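Esterase (uncultured bacterium pCosCE1, PDB 7ATL) probably hydrolyses carboxylic esters as a family VIII carboxylesterase of the beta-lactamase fold and also shows promiscuous acyltransferase activity. Local coordinates at residues A[173-177]-A[260-265]. Residues are numbered along the deposited sequence; the frame is centred on the assembly and turned at random.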
loop_
_atom_site.group_PDB
_atom_site.type_symbol
_atom_site.label_atom_id
_atom_site.label_comp_id
_atom_site.label_asym_id
_atom_site.label_seq_id
_atom_site.Cartn_x
_atom_site.Cartn_y
_atom_site.Cartn_z
ATOM N N LEU A 173 -3.851 7.528 -8.245
ATOM C CA LEU A 173 -3.076 6.698 -9.188
ATOM C C LEU A 173 -1.639 7.201 -9.327
ATOM O O LEU A 173 -0.970 6.722 -10.235
ATOM C CB LEU A 173 -3.796 6.787 -10.532
ATOM C CG LEU A 173 -4.991 5.847 -10.685
ATOM C CD1 LEU A 173 -5.821 6.237 -11.906
ATOM C CD2 LEU A 173 -4.506 4.408 -10.782
ATOM N N ALA A 174 -1.164 8.099 -8.468
ATOM C CA ALA A 174 0.173 8.711 -8.650
ATOM C C ALA A 174 1.252 7.633 -8.682
ATOM O O ALA A 174 2.248 7.834 -9.398
ATOM C CB ALA A 174 0.481 9.734 -7.579
ATOM N N ILE A 175 1.112 6.568 -7.898
ATOM C CA ILE A 175 2.213 5.565 -7.764
ATOM C C ILE A 175 2.203 4.664 -9.012
ATOM O O ILE A 175 3.275 4.159 -9.369
ATOM C CB ILE A 175 2.165 4.801 -6.418
ATOM C CG1 ILE A 175 2.181 5.757 -5.227
ATOM C CG2 ILE A 175 3.318 3.814 -6.301
ATOM C CD1 ILE A 175 3.348 6.728 -5.242
ATOM N N ASP A 176 1.057 4.517 -9.679
ATOM C CA ASP A 176 0.971 3.810 -10.981
ATOM C C ASP A 176 1.760 4.635 -11.998
ATOM O O ASP A 176 2.534 4.032 -12.796
ATOM C CB ASP A 176 -0.474 3.554 -11.426
ATOM C CG ASP A 176 -1.250 2.586 -10.538
ATOM O OD1 ASP A 176 -1.305 2.840 -9.309
ATOM O OD2 ASP A 176 -1.801 1.584 -11.082
ATOM N N VAL A 177 1.608 5.961 -11.952
ATOM C CA VAL A 177 2.383 6.886 -12.829
ATOM C C VAL A 177 3.881 6.749 -12.494
ATOM O O VAL A 177 4.682 6.601 -13.437
ATOM C CB VAL A 177 1.875 8.340 -12.735
ATOM C CG1 VAL A 177 2.696 9.270 -13.613
ATOM C CG2 VAL A 177 0.404 8.433 -13.115
ATOM N N TYR A 260 -1.264 -5.728 -16.501
ATOM C CA TYR A 260 -0.280 -4.615 -16.423
ATOM C C TYR A 260 0.147 -4.424 -14.964
ATOM O O TYR A 260 -0.648 -4.577 -14.020
ATOM C CB TYR A 260 -0.773 -3.320 -17.094
ATOM C CG TYR A 260 -1.800 -2.533 -16.331
ATOM C CD1 TYR A 260 -1.419 -1.664 -15.334
ATOM C CD2 TYR A 260 -3.153 -2.648 -16.603
ATOM C CE1 TYR A 260 -2.352 -0.932 -14.621
ATOM C CE2 TYR A 260 -4.103 -1.934 -15.888
ATOM C CZ TYR A 260 -3.700 -1.060 -14.895
ATOM O OH TYR A 260 -4.597 -0.323 -14.167
ATOM N N PRO A 261 1.459 -4.170 -14.756
ATOM C CA PRO A 261 2.003 -3.936 -13.424
ATOM C C PRO A 261 1.490 -2.623 -12.833
ATOM O O PRO A 261 1.866 -1.605 -13.331
ATOM C CB PRO A 261 3.513 -3.875 -13.664
ATOM C CG PRO A 261 3.650 -3.455 -15.108
ATOM C CD PRO A 261 2.500 -4.158 -15.794
ATOM N N SER A 262 0.591 -2.705 -11.849
ATOM C CA SER A 262 0.072 -1.537 -11.091
ATOM C C SER A 262 0.989 -1.307 -9.896
ATOM O O SER A 262 0.920 -2.079 -8.947
ATOM C CB SER A 262 -1.365 -1.724 -10.646
ATOM O OG SER A 262 -1.721 -0.751 -9.673
ATOM N N GLY A 263 1.812 -0.270 -9.962
ATOM C CA GLY A 263 2.653 0.172 -8.832
ATOM C C GLY A 263 1.860 0.553 -7.588
ATOM O O GLY A 263 2.388 0.347 -6.480
ATOM N N GLY A 264 0.650 1.073 -7.763
ATOM C CA GLY A 264 -0.239 1.449 -6.652
ATOM C C GLY A 264 -0.996 0.287 -6.025
ATOM O O GLY A 264 -1.401 0.452 -4.861
ATOM N N ALA A 265 -1.284 -0.814 -6.738
ATOM C CA ALA A 265 -2.262 -1.801 -6.211
ATOM C C ALA A 265 -2.111 -3.225 -6.769
ATOM O O ALA A 265 -2.881 -4.104 -6.343
ATOM C CB ALA A 265 -3.662 -1.260 -6.422
HETATM O O HOH W 1 -3.669 1.514 -12.779
HETATM O O HOH W 2 2.617 1.216 -12.429
#
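Asp-176 OD2 takes two hydrogen bonds, one from the hydroxyl of Ser-262, with OG at 2.7 Å, and one from a water that also hydrogen-bonds to Tyr-260 OH. The serine approaches on the syn side of the carboxylate but lies 34° out of its plane, so the bond is tilted. Its hydroxyl reaches the acid because OG stands anti to the backbone N of Ser-262 (chi1 166°); the same OG accepts a weak bond from Ala-265 N, 3.0 Å away, which ties the turn to the serine that holds the acid. The other carboxylate oxygen, Asp-176 OD1, accepts Gly-264 N at 3.1 Å, a weak bond since the N-H...O angle is 124°. Both oxygens of this buried acid thus have donors, and the two direct bonds to the loop limit its rotation.

A second water bridges the backbones: it donates to Asp-176 O and to Pro-261 O and accepts from Gly-263 N at 3.0 Å. Ile-175 adds a methyl-to-peptide van der Waals contact: CG2, anti to its own nitrogen, rests against the peptide group between Gly-263 and Gly-264, with CG2 3.6 Å from Gly-263 O. The two glycines let the backbones come close, the CA atoms of Asp-176 and Gly-263 being 4.5 Å apart.

The side chain of Ile-175 also packs on Lys-68, Ile-71 and Thr-72 of helix 67-80, while Gly-264 O accepts a hydrogen bond from Lys-68 NZ. Lys-68 belongs with Ser-65 to an SxxK sequence, probably the catalytic serine-lysine pair as in class C beta-lactamases. The contact therefore joins the start of helix 174-186 to the loop 260-265 beside the likely active site of a beta-lactamase-fold esterase.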